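PDB 6U8T: PfhB2 from Pasteurella multocida, which probably acts as a cysteine protease through its YopT-like domain, which belongs to the virulence surface antigen family of the clan CA peptidases. Local coordinates for residues 53-56 with 57-60; 70-73 with 74-77; 89-92 with 93-96; 188-191 with 192-196; 197-201 with 202-206. The protein carries 1 engineered substitution. All coordinates share one frame; numbering follows the deposited sequence.

Interaction 1 (53-56 with 57-60)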
loop_
_atom_site.group_PDB
_atom_site.type_symbol
_atom_site.label_atom_id
_atom_site.label_comp_id
_atom_site.label_asym_id
_atom_site.label_seq_id
_atom_site.Cartn_x
_atom_site.Cartn_y
_atom_site.Cartn_z
ATOM N N GLN C 53 -30.371 21.740 4.143
ATOM C CA GLN C 53 -31.547 22.594 4.493
ATOM C C GLN C 53 -32.686 21.711 5.027
ATOM O O GLN C 53 -33.829 21.785 4.505
ATOM C CB GLN C 53 -31.995 23.431 3.284
ATOM C CG GLN C 53 -32.493 22.623 2.088
ATOM C CD GLN C 53 -33.502 23.399 1.270
ATOM O OE1 GLN C 53 -33.142 24.191 0.399
ATOM N NE2 GLN C 53 -34.781 23.174 1.543
ATOM N N GLY C 54 -32.394 20.934 6.063
ATOM C CA GLY C 54 -33.295 19.886 6.572
ATOM C C GLY C 54 -33.133 18.606 5.767
ATOM O O GLY C 54 -31.991 18.106 5.636
ATOM N N GLU C 55 -34.227 18.092 5.209
ATOM C CA GLU C 55 -34.224 16.789 4.499
ATOM C C GLU C 55 -33.081 16.755 3.474
ATOM O O GLU C 55 -32.837 17.786 2.764
ATOM C CB GLU C 55 -35.580 16.524 3.848
ATOM C CG GLU C 55 -36.677 16.314 4.861
ATOM C CD GLU C 55 -36.461 15.111 5.760
ATOM O OE1 GLU C 55 -35.910 14.100 5.257
ATOM O OE2 GLU C 55 -36.833 15.191 6.965
ATOM N N ASP C 56 -32.428 15.592 3.420
ATOM C CA ASP C 56 -31.406 15.180 2.418
ATOM C C ASP C 56 -31.845 15.558 0.991
ATOM O O ASP C 56 -30.975 16.055 0.220
ATOM C CB ASP C 56 -31.169 13.663 2.477
ATOM C CG ASP C 56 -30.182 13.186 3.536
ATOM O OD1 ASP C 56 -29.623 14.044 4.253
ATOM O OD2 ASP C 56 -29.976 11.947 3.631
ATOM N N PHE C 57 -33.113 15.304 0.619
ATOM C CA PHE C 57 -33.571 15.305 -0.804
ATOM C C PHE C 57 -33.329 16.681 -1.433
ATOM O O PHE C 57 -32.976 16.721 -2.621
ATOM C CB PHE C 57 -35.017 14.811 -0.966
ATOM C CG PHE C 57 -36.128 15.638 -0.368
ATOM C CD1 PHE C 57 -36.599 16.780 -1.002
ATOM C CD2 PHE C 57 -36.764 15.222 0.788
ATOM C CE1 PHE C 57 -37.653 17.510 -0.468
ATOM C CE2 PHE C 57 -37.831 15.942 1.316
ATOM C CZ PHE C 57 -38.273 17.087 0.691
ATOM N N TRP C 58 -33.434 17.742 -0.629
ATOM C CA TRP C 58 -33.395 19.172 -1.038
ATOM C C TRP C 58 -32.091 19.524 -1.762
ATOM O O TRP C 58 -32.110 20.548 -2.467
ATOM C CB TRP C 58 -33.562 20.085 0.184
ATOM C CG TRP C 58 -34.942 20.103 0.764
ATOM C CD1 TRP C 58 -35.324 19.673 2.004
ATOM C CD2 TRP C 58 -36.132 20.581 0.114
ATOM N NE1 TRP C 58 -36.667 19.848 2.175
ATOM C CE2 TRP C 58 -37.192 20.412 1.036
ATOM C CE3 TRP C 58 -36.394 21.157 -1.131
ATOM C CZ2 TRP C 58 -38.503 20.800 0.740
ATOM C CZ3 TRP C 58 -37.688 21.530 -1.424
ATOM C CH2 TRP C 58 -38.723 21.361 -0.498
ATOM N N ASN C 59 -31.016 18.750 -1.559
ATOM C CA ASN C 59 -29.661 19.049 -2.097
ATOM C C ASN C 59 -28.819 17.770 -2.045
ATOM O O ASN C 59 -27.756 17.782 -1.414
ATOM C CB ASN C 59 -28.968 20.227 -1.381
ATOM C CG ASN C 59 -28.652 19.984 0.090
ATOM O OD1 ASN C 59 -29.569 19.798 0.895
ATOM N ND2 ASN C 59 -27.374 19.996 0.466
ATOM N N THR C 60 -29.280 16.685 -2.647
ATOM C CA THR C 60 -28.520 15.404 -2.683
ATOM C C THR C 60 -27.400 15.537 -3.718
ATOM O O THR C 60 -27.491 16.365 -4.619
ATOM C CB THR C 60 -29.480 14.232 -2.887
ATOM O OG1 THR C 60 -28.577 13.137 -2.979
ATOM C CG2 THR C 60 -30.366 14.345 -4.104
#
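Q53 lays its side chain across W58, five residues further on, where the chain doubles back into a short 3-10 turn. CB heads to the side of the turn, and chi1 of 63° sets CG between the backbone N and the carbonyl carbon; from there the nearly extended chain runs over the indole. CG meets W58 CB at 3.3 Å, CD lies against the same CB and CG of W58, and OE1 only brushes W58 CB. The amide nitrogen goes furthest over the ring: Q53 NE2 is 3.2 Å from W58 CG, above one face and offset toward the rim, with the amide tilted 22° from the indole plane. The opposite face of W58 is taken by F57, whose CE1 lies 3.3 Å above the plane, over its centre. W58 is thus held between an amide and a phenyl ring, while E55 O sits at its edge, 3.2 Å from W58 CD1. E55 CB in turn meets F57 CE2 at 3.4 Å. The backbone of the turn is closed by N59 N donating to D56 O (3.2 Å, nearly straight at 169°), backed by a weak bond from W58 N to E55 O. N59 OD1 is buried here without a polar partner, whereas its ND2 bonds weakly to N48 O. The contact lies on the surface, far from the centre of the chain, in the loop joining helix 20-51 to helix 72-87; D56 makes a long, weak ion pair with K49 on the first helix, and T60 O a weak hydrogen bond with K71 NZ, just ahead of the second.

Interaction 2 (70-73 with 74-77)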
loop_
_atom_site.group_PDB
_atom_site.type_symbol
_atom_site.label_atom_id
_atom_site.label_comp_id
_atom_site.label_asym_id
_atom_site.label_seq_id
_atom_site.Cartn_x
_atom_site.Cartn_y
_atom_site.Cartn_z
ATOM N N LEU C 70 -23.457 9.575 -8.957
ATOM C CA LEU C 70 -23.478 10.977 -8.491
ATOM C C LEU C 70 -24.060 11.815 -9.627
ATOM O O LEU C 70 -24.014 11.366 -10.771
ATOM C CB LEU C 70 -22.067 11.424 -8.108
ATOM C CG LEU C 70 -21.319 10.606 -7.044
ATOM C CD1 LEU C 70 -20.070 11.377 -6.618
ATOM C CD2 LEU C 70 -22.174 10.308 -5.812
ATOM N N LYS C 71 -24.672 12.959 -9.313
ATOM C CA LYS C 71 -25.100 13.950 -10.326
ATOM C C LYS C 71 -23.864 14.426 -11.079
ATOM O O LYS C 71 -22.753 14.500 -10.438
ATOM C CB LYS C 71 -25.723 15.147 -9.628
ATOM C CG LYS C 71 -27.096 14.899 -9.031
ATOM C CD LYS C 71 -27.563 16.115 -8.267
ATOM C CE LYS C 71 -29.037 16.103 -7.902
ATOM N NZ LYS C 71 -29.350 17.419 -7.305
ATOM N N GLN C 72 -24.046 14.772 -12.355
ATOM C CA GLN C 72 -22.975 15.210 -13.283
ATOM C C GLN C 72 -22.316 16.489 -12.743
ATOM O O GLN C 72 -21.090 16.567 -12.827
ATOM C CB GLN C 72 -23.500 15.411 -14.705
ATOM C CG GLN C 72 -22.391 15.519 -15.732
ATOM C CD GLN C 72 -21.426 14.351 -15.707
ATOM O OE1 GLN C 72 -21.837 13.191 -15.699
ATOM N NE2 GLN C 72 -20.126 14.644 -15.664
ATOM N N GLU C 73 -23.084 17.412 -12.167
ATOM C CA GLU C 73 -22.577 18.660 -11.545
ATOM C C GLU C 73 -21.633 18.339 -10.368
ATOM O O GLU C 73 -20.621 19.033 -10.223
ATOM C CB GLU C 73 -23.764 19.529 -11.121
ATOM C CG GLU C 73 -23.439 20.580 -10.067
ATOM C CD GLU C 73 -24.570 21.519 -9.668
ATOM O OE1 GLU C 73 -25.724 21.037 -9.458
ATOM O OE2 GLU C 73 -24.300 22.747 -9.554
ATOM N N ALA C 74 -21.950 17.331 -9.566
ATOM C CA ALA C 74 -21.136 16.917 -8.408
ATOM C C ALA C 74 -19.830 16.310 -8.938
ATOM O O ALA C 74 -18.758 16.622 -8.389
ATOM C CB ALA C 74 -21.908 15.961 -7.522
ATOM N N ILE C 75 -19.930 15.503 -10.004
ATOM C CA ILE C 75 -18.776 14.794 -10.640
ATOM C C ILE C 75 -17.794 15.852 -11.176
ATOM O O ILE C 75 -16.572 15.712 -10.946
ATOM C CB ILE C 75 -19.243 13.819 -11.742
ATOM C CG1 ILE C 75 -19.844 12.548 -11.132
ATOM C CG2 ILE C 75 -18.121 13.476 -12.700
ATOM C CD1 ILE C 75 -20.875 11.838 -12.037
ATOM N N ASP C 76 -18.312 16.870 -11.850
ATOM C CA ASP C 76 -17.499 17.939 -12.478
ATOM C C ASP C 76 -16.751 18.677 -11.368
ATOM O O ASP C 76 -15.549 18.895 -11.513
ATOM C CB ASP C 76 -18.362 18.897 -13.319
ATOM C CG ASP C 76 -19.035 18.246 -14.519
ATOM O OD1 ASP C 76 -18.522 17.198 -15.009
ATOM O OD2 ASP C 76 -20.114 18.784 -14.932
ATOM N N SER C 77 -17.448 19.052 -10.311
ATOM C CA SER C 77 -16.882 19.805 -9.154
ATOM C C SER C 77 -15.855 18.941 -8.401
ATOM O O SER C 77 -14.837 19.467 -7.975
ATOM C CB SER C 77 -17.980 20.273 -8.269
ATOM O OG SER C 77 -17.451 21.079 -7.237
#
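Q72 and D76, one turn apart, send their side chains past each other at about a right angle, amide and carboxylate planes being 51° apart. The bend at chi2 of Q72 (54°) turns its amide forward along the helix, toward the next turn, so that Q72 NE2 donates to D76 OD1 at 3.1 Å. The acceptor lies in the plane of the amide, but the N-H arrives from above the carboxylate plane. On the adjoining side, I75 reaches back toward the start of the helix: its CG1 packs on L70 CB at 3.9 Å and its CD1 rests 3.4 Å from L70 O. L70 also touches M61 and Y62 of its own chain, and F14 of the second subunit. K71 is the N-cap of helix 72-87, and its carbonyl oxygen takes the first full helical bond, from I75 N at 3.0 Å. S77 turns its hydroxyl elsewhere, to H44 on helix 20-51. The amide of Q72 offers a donor to a carboxylate that otherwise lies close to another acceptor, D76 OD2 being 3.2 Å from Q72 O; that N-H, and the positive end of the helix dipole nearby, probably ease the crowding of oxygens.

Interaction 3 (89-92 with 93-96)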
loop_
_atom_site.group_PDB
_atom_site.type_symbol
_atom_site.label_atom_id
_atom_site.label_comp_id
_atom_site.label_asym_id
_atom_site.label_seq_id
_atom_site.Cartn_x
_atom_site.Cartn_y
_atom_site.Cartn_z
ATOM N N GLY C 89 1.355 18.480 -4.624
ATOM C CA GLY C 89 2.672 17.909 -4.253
ATOM C C GLY C 89 3.201 18.340 -2.877
ATOM O O GLY C 89 3.796 19.385 -2.797
ATOM N N SER C 90 3.085 17.470 -1.882
ATOM C CA SER C 90 3.341 17.633 -0.431
ATOM C C SER C 90 1.987 17.338 0.201
ATOM O O SER C 90 1.061 18.100 -0.051
ATOM C CB SER C 90 3.924 18.972 0.002
ATOM O OG SER C 90 3.406 19.402 1.268
ATOM N N ALA C 91 1.866 16.221 0.908
ATOM C CA ALA C 91 0.634 15.798 1.601
ATOM C C ALA C 91 0.131 16.926 2.539
ATOM O O ALA C 91 -1.116 17.094 2.677
ATOM C CB ALA C 91 0.890 14.502 2.304
ATOM N N THR C 92 1.044 17.703 3.121
ATOM C CA THR C 92 0.697 18.859 3.981
ATOM C C THR C 92 -0.071 19.894 3.170
ATOM O O THR C 92 -1.101 20.400 3.677
ATOM C CB THR C 92 1.917 19.479 4.669
ATOM O OG1 THR C 92 2.145 18.587 5.759
ATOM C CG2 THR C 92 1.691 20.893 5.162
ATOM N N GLN C 93 0.425 20.234 1.982
ATOM C CA GLN C 93 -0.212 21.249 1.090
ATOM C C GLN C 93 -1.505 20.696 0.501
ATOM O O GLN C 93 -2.407 21.452 0.367
ATOM C CB GLN C 93 0.761 21.706 0.012
ATOM C CG GLN C 93 1.913 22.486 0.617
ATOM C CD GLN C 93 2.900 22.911 -0.426
ATOM O OE1 GLN C 93 3.072 24.098 -0.681
ATOM N NE2 GLN C 93 3.528 21.928 -1.041
ATOM N N GLN C 94 -1.569 19.424 0.170
ATOM C CA GLN C 94 -2.776 18.758 -0.363
ATOM C C GLN C 94 -3.908 18.914 0.659
ATOM O O GLN C 94 -4.980 19.432 0.297
ATOM C CB GLN C 94 -2.520 17.277 -0.618
ATOM C CG GLN C 94 -1.614 17.014 -1.800
ATOM C CD GLN C 94 -1.505 15.544 -2.111
ATOM O OE1 GLN C 94 -1.330 14.712 -1.232
ATOM N NE2 GLN C 94 -1.633 15.204 -3.375
ATOM N N PHE C 95 -3.669 18.518 1.904
ATOM C CA PHE C 95 -4.699 18.595 2.979
ATOM C C PHE C 95 -5.038 20.072 3.275
ATOM O O PHE C 95 -6.226 20.373 3.529
ATOM C CB PHE C 95 -4.266 17.743 4.177
ATOM C CG PHE C 95 -4.248 16.263 3.893
ATOM C CD1 PHE C 95 -5.349 15.616 3.331
ATOM C CD2 PHE C 95 -3.119 15.515 4.191
ATOM C CE1 PHE C 95 -5.327 14.250 3.094
ATOM C CE2 PHE C 95 -3.112 14.141 3.964
ATOM C CZ PHE C 95 -4.214 13.507 3.423
ATOM N N LYS C 96 -4.067 20.980 3.174
ATOM C CA LYS C 96 -4.329 22.439 3.338
ATOM C C LYS C 96 -5.272 22.925 2.222
ATOM O O LYS C 96 -6.144 23.801 2.478
ATOM C CB LYS C 96 -3.025 23.240 3.330
ATOM C CG LYS C 96 -3.165 24.749 3.470
ATOM C CD LYS C 96 -3.300 25.236 4.886
ATOM C CE LYS C 96 -4.588 24.905 5.620
ATOM N NZ LYS C 96 -5.728 25.737 5.159
#
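From S90 onward the backbone winds into helix 91-104, S90 O accepting from Q94 N at 3.0 Å, A91 O from F95 N and T92 O from K96 N, after G89, with positive phi, has ended the preceding helix. S90 is the N-cap: its OG accepts from Q93 N at 3.2 Å, a fairly straight bond (161°) that satisfies one of the first-turn amides. Q93 then folds its own side chain back over this cap. CG lies beside the backbone N (chi1 -67°), and the extended chain passes S90 OG before its amide comes to rest alongside the serine, Q93 NE2 being 3.2 Å from S90 CB and 3.1 Å from G89 O. Q94 also points back, on another side of the turn: its CG lies 3.4 Å from S90 O and its OE1 meets A91 CA, while NE2 bonds to F85 O of helix 72-87. F95 brings CD2 to 3.0 Å from A91 O in an oblique approach, and F95 also packs on K151 and S153 of strand 147-155. K96 contributes only its base, CB lying 3.4 Å from T92 O; its bent chain leads away to a salt bridge with D99. Two polar side chains thus serve the junction differently: a serine hydroxyl replaces the carbonyl that a preceding turn would have offered, and the amide of Q94 links the new helix to F85 O in the last turn of helix 72-87.

Interaction 4 (188-191 with 192-196)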
loop_
_atom_site.group_PDB
_atom_site.type_symbol
_atom_site.label_atom_id
_atom_site.label_comp_id
_atom_site.label_asym_id
_atom_site.label_seq_id
_atom_site.Cartn_x
_atom_site.Cartn_y
_atom_site.Cartn_z
ATOM N N GLN C 188 30.242 -0.093 -7.784
ATOM C CA GLN C 188 29.955 1.361 -7.957
ATOM C C GLN C 188 28.835 1.510 -9.001
ATOM O O GLN C 188 27.855 2.239 -8.739
ATOM C CB GLN C 188 31.224 2.111 -8.383
ATOM C CG GLN C 188 31.416 3.480 -7.745
ATOM C CD GLN C 188 30.207 4.340 -7.967
ATOM O OE1 GLN C 188 29.284 4.349 -7.158
ATOM N NE2 GLN C 188 30.133 4.934 -9.144
ATOM N N LYS C 189 28.980 0.841 -10.147
ATOM C CA LYS C 189 28.040 0.981 -11.282
ATOM C C LYS C 189 26.650 0.488 -10.857
ATOM O O LYS C 189 25.661 1.183 -11.168
ATOM C CB LYS C 189 28.602 0.271 -12.511
ATOM C CG LYS C 189 29.729 1.041 -13.178
ATOM C CD LYS C 189 30.319 0.329 -14.367
ATOM C CE LYS C 189 31.486 1.073 -14.965
ATOM N NZ LYS C 189 32.467 0.135 -15.557
ATOM N N PHE C 190 26.582 -0.638 -10.143
ATOM C CA PHE C 190 25.324 -1.185 -9.572
ATOM C C PHE C 190 24.708 -0.202 -8.562
ATOM O O PHE C 190 23.503 0.060 -8.643
ATOM C CB PHE C 190 25.544 -2.551 -8.918
ATOM C CG PHE C 190 24.338 -3.037 -8.156
ATOM C CD1 PHE C 190 23.232 -3.536 -8.829
ATOM C CD2 PHE C 190 24.286 -2.938 -6.775
ATOM C CE1 PHE C 190 22.108 -3.964 -8.134
ATOM C CE2 PHE C 190 23.155 -3.351 -6.085
ATOM C CZ PHE C 190 22.077 -3.876 -6.761
ATOM N N GLU C 191 25.506 0.313 -7.626
ATOM C CA GLU C 191 25.014 1.168 -6.520
ATOM C C GLU C 191 24.417 2.451 -7.105
ATOM O O GLU C 191 23.288 2.804 -6.713
ATOM C CB GLU C 191 26.141 1.457 -5.533
ATOM C CG GLU C 191 25.714 2.348 -4.389
ATOM C CD GLU C 191 26.667 2.337 -3.195
ATOM O OE1 GLU C 191 27.174 1.248 -2.801
ATOM O OE2 GLU C 191 26.907 3.423 -2.652
ATOM N N SER C 192 25.122 3.121 -8.025
ATOM C CA SER C 192 24.651 4.382 -8.657
ATOM C C SER C 192 23.353 4.124 -9.419
ATOM O O SER C 192 22.422 4.875 -9.217
ATOM C CB SER C 192 25.683 4.971 -9.540
ATOM O OG SER C 192 26.868 5.094 -8.796
ATOM N N TRP C 193 23.310 3.080 -10.244
ATOM C CA TRP C 193 22.128 2.687 -11.048
ATOM C C TRP C 193 20.939 2.413 -10.137
ATOM O O TRP C 193 19.862 2.918 -10.443
ATOM C CB TRP C 193 22.422 1.464 -11.902
ATOM C CG TRP C 193 21.200 0.932 -12.568
ATOM C CD1 TRP C 193 20.611 1.388 -13.713
ATOM C CD2 TRP C 193 20.390 -0.157 -12.109
ATOM N NE1 TRP C 193 19.514 0.628 -14.014
ATOM C CE2 TRP C 193 19.357 -0.328 -13.053
ATOM C CE3 TRP C 193 20.455 -1.024 -11.020
ATOM C CZ2 TRP C 193 18.403 -1.329 -12.929
ATOM C CZ3 TRP C 193 19.495 -1.998 -10.880
ATOM C CH2 TRP C 193 18.486 -2.144 -11.824
ATOM N N LEU C 194 21.122 1.638 -9.070
ATOM C CA LEU C 194 20.045 1.256 -8.137
ATOM C C LEU C 194 19.489 2.527 -7.480
ATOM O O LEU C 194 18.248 2.694 -7.495
ATOM C CB LEU C 194 20.575 0.277 -7.089
ATOM C CG LEU C 194 19.490 -0.502 -6.345
ATOM C CD1 LEU C 194 18.835 -1.524 -7.262
ATOM C CD2 LEU C 194 20.032 -1.197 -5.117
ATOM N N LYS C 195 20.365 3.407 -6.991
ATOM C CA LYS C 195 19.971 4.612 -6.216
ATOM C C LYS C 195 19.449 5.711 -7.147
ATOM O O LYS C 195 18.483 6.354 -6.776
ATOM C CB LYS C 195 21.159 5.120 -5.387
ATOM C CG LYS C 195 21.674 4.128 -4.349
ATOM C CD LYS C 195 22.690 4.705 -3.397
ATOM C CE LYS C 195 22.795 3.908 -2.112
ATOM N NZ LYS C 195 23.888 4.409 -1.245
ATOM N N GLU C 196 20.061 5.927 -8.308
ATOM C CA GLU C 196 19.808 7.138 -9.136
ATOM C C GLU C 196 18.783 6.848 -10.233
ATOM O O GLU C 196 18.159 7.815 -10.658
ATOM C CB GLU C 196 21.092 7.668 -9.762
ATOM C CG GLU C 196 22.090 8.239 -8.766
ATOM C CD GLU C 196 23.462 8.531 -9.382
ATOM O OE1 GLU C 196 23.563 8.565 -10.627
ATOM O OE2 GLU C 196 24.455 8.676 -8.627
#
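The F190 ring carries L194 over one of its faces, the leucine CB lying above it and CD2 coming to 3.7 Å from F190 CZ. W193 approaches the same phenyl obliquely, its CZ3 4.3 Å from F190 CE1, and the edge of the indole faces the carbonyl oxygen F190 O. Beyond the segments the indole also meets the rings of F184 and F198. F190 and L194 lie side by side and point the same way, both first torsions setting CG opposite the backbone N (172° for F190). This is i to i+4 packing along one face of helix 187-201, which widens to a pi-type turn at 194-196. The buried side of the helix faces strand 180-184 through W193 and F184, while F190 and L194 reach L140 and T136 of the second subunit. On another face S192 grips one carbonyl twice: its backbone N and its OG each lie 3.0 Å from Q188 O, the N-H almost in line with the C=O and the hydroxyl from above the carbonyl plane. The amide of Q188 curls over the same hydroxyl. E191 and K195 lie side by side, pointing the same way, next to T136 of the second subunit, and their salt bridge is weak, with E191 OE2 3.5 Å from K195 NZ; the aliphatic part of the lysine rests on E191 O, CG at 3.2 Å. The stronger partner of K195 NZ is S133 OG of the second subunit.

Interaction 5 (197-201 with 202-206)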
loop_
_atom_site.group_PDB
_atom_site.type_symbol
_atom_site.label_atom_id
_atom_site.label_comp_id
_atom_site.label_asym_id
_atom_site.label_seq_id
_atom_site.Cartn_x
_atom_site.Cartn_y
_atom_site.Cartn_z
ATOM N N ALA C 197 18.599 5.589 -10.648
ATOM C CA ALA C 197 17.768 5.225 -11.817
ATOM C C ALA C 197 16.664 4.247 -11.404
ATOM O O ALA C 197 15.489 4.623 -11.486
ATOM C CB ALA C 197 18.635 4.665 -12.907
ATOM N N PHE C 198 17.019 3.052 -10.934
ATOM C CA PHE C 198 16.064 1.941 -10.707
ATOM C C PHE C 198 15.049 2.314 -9.624
ATOM O O PHE C 198 13.847 2.072 -9.829
ATOM C CB PHE C 198 16.772 0.647 -10.313
ATOM C CG PHE C 198 15.857 -0.548 -10.247
ATOM C CD1 PHE C 198 15.250 -1.035 -11.393
ATOM C CD2 PHE C 198 15.582 -1.165 -9.036
ATOM C CE1 PHE C 198 14.389 -2.120 -11.335
ATOM C CE2 PHE C 198 14.717 -2.242 -8.978
ATOM C CZ PHE C 198 14.137 -2.726 -10.129
ATOM N N TRP C 199 15.499 2.860 -8.495
ATOM C CA TRP C 199 14.654 2.974 -7.285
ATOM C C TRP C 199 13.398 3.781 -7.602
ATOM O O TRP C 199 12.321 3.279 -7.296
ATOM C CB TRP C 199 15.464 3.562 -6.139
ATOM C CG TRP C 199 14.761 3.472 -4.839
ATOM C CD1 TRP C 199 14.481 4.510 -4.013
ATOM C CD2 TRP C 199 14.231 2.297 -4.213
ATOM N NE1 TRP C 199 13.803 4.072 -2.902
ATOM C CE2 TRP C 199 13.646 2.710 -2.991
ATOM C CE3 TRP C 199 14.220 0.937 -4.532
ATOM C CZ2 TRP C 199 13.017 1.813 -2.125
ATOM C CZ3 TRP C 199 13.609 0.053 -3.661
ATOM C CH2 TRP C 199 13.014 0.485 -2.480
ATOM N N GLU C 200 13.532 4.944 -8.246
ATOM C CA GLU C 200 12.390 5.793 -8.679
ATOM C C GLU C 200 11.641 5.142 -9.845
ATOM O O GLU C 200 10.435 4.974 -9.733
ATOM C CB GLU C 200 12.848 7.201 -9.051
ATOM C CG GLU C 200 12.852 8.138 -7.856
ATOM C CD GLU C 200 12.720 9.614 -8.200
ATOM O OE1 GLU C 200 13.442 10.067 -9.122
ATOM O OE2 GLU C 200 11.887 10.303 -7.553
ATOM N N LYS C 201 12.323 4.781 -10.917
ATOM C CA LYS C 201 11.705 4.323 -12.199
ATOM C C LYS C 201 10.957 2.998 -12.014
ATOM O O LYS C 201 10.084 2.714 -12.859
ATOM C CB LYS C 201 12.742 4.163 -13.305
ATOM C CG LYS C 201 13.326 5.460 -13.838
ATOM C CD LYS C 201 14.137 5.228 -15.111
ATOM C CE LYS C 201 14.555 6.502 -15.818
ATOM N NZ LYS C 201 15.641 7.189 -15.083
ATOM N N SER C 202 11.248 2.233 -10.959
ATOM C CA SER C 202 10.661 0.892 -10.716
ATOM C C SER C 202 9.242 1.019 -10.151
ATOM O O SER C 202 8.475 0.043 -10.277
ATOM C CB SER C 202 11.520 0.100 -9.766
ATOM O OG SER C 202 11.581 0.745 -8.498
ATOM N N GLY C 203 8.964 2.114 -9.434
ATOM C CA GLY C 203 7.745 2.306 -8.623
ATOM C C GLY C 203 7.914 1.856 -7.174
ATOM O O GLY C 203 6.945 1.985 -6.411
ATOM N N TYR C 204 9.070 1.317 -6.783
ATOM C CA TYR C 204 9.297 0.775 -5.415
ATOM C C TYR C 204 9.591 1.919 -4.423
ATOM O O TYR C 204 9.478 1.684 -3.215
ATOM C CB TYR C 204 10.422 -0.269 -5.413
ATOM C CG TYR C 204 10.282 -1.423 -6.371
ATOM C CD1 TYR C 204 9.051 -1.896 -6.808
ATOM C CD2 TYR C 204 11.413 -2.061 -6.857
ATOM C CE1 TYR C 204 8.954 -2.957 -7.705
ATOM C CE2 TYR C 204 11.335 -3.122 -7.748
ATOM C CZ TYR C 204 10.100 -3.581 -8.165
ATOM O OH TYR C 204 9.995 -4.625 -9.021
ATOM N N ALA C 205 10.012 3.093 -4.894
ATOM C CA ALA C 205 10.479 4.203 -4.021
ATOM C C ALA C 205 9.297 4.763 -3.220
ATOM O O ALA C 205 9.460 4.961 -1.987
ATOM C CB ALA C 205 11.137 5.291 -4.822
ATOM N N GLY C 206 8.163 4.987 -3.892
ATOM C CA GLY C 206 6.930 5.538 -3.301
ATOM C C GLY C 206 6.905 7.046 -3.457
ATOM O O GLY C 206 7.910 7.593 -3.949
#
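W199 receives the methyl of A205 over the face of its five-membered ring, CB lying 3.7 Å from that ring's centroid, while the six-membered ring meets Y204, with CZ3 3.7 Å from Y204 CB. Next to it F198 takes S202 CB squarely over its centre, 3.9 Å from the centroid and 12° off the normal, and touches Y204 obliquely, F198 CZ lying 3.7 Å from Y204 CE2. These aromatic groups make the buried side of the contact. Both F198 and W199 owe their reach to first torsions that swing CG away from the backbone N, carrying the rings over the residues that follow the helix. Here helix 187-201 ends: S202 N still bonds to F198 O at 2.8 Å, and G203 N to E200 O, but G203 adopts positive phi and the chain leaves. An ST turn shapes the exit, S202 OG accepting from Y204 N at 3.1 Å, while the hydroxyl lies within 2.9 Å of W199 O. A205 N adds a weak bond to W199 O. The buried face continues beyond the segments: Y204 OH bonds to D176, its ring meets that of H161, and W199 NE1 donates to S128 O of the second subunit. The other side is looser and open to solvent. E200 meets A205 loosely, its CA 4.1 Å from A205 CB, its carboxylate making a long, weak ion pair with K129 of the second subunit, and K201 contributes little more than CB here, its side chain lying on M2.

From the N terminus, interaction 1 closes a turn in the loop between helices 20-51 and 72-87, and interaction 2 follows where that loop enters helix 72-87; the two touch at T60 O and K71 NZ. Interaction 3 marks the next junction, from helix 72-87 to 91-104, with its centre about 24 Å from that of interaction 2. Interactions 4 and 5 lie on opposite sides of the chain's centre from interactions 1 and 2; they share helix 187-201 and join through its backbone, the last turn leading out to strand 212-219. All five run in series, none nested or crossed, and interactions 2, 4 and 5 also meet the second subunit.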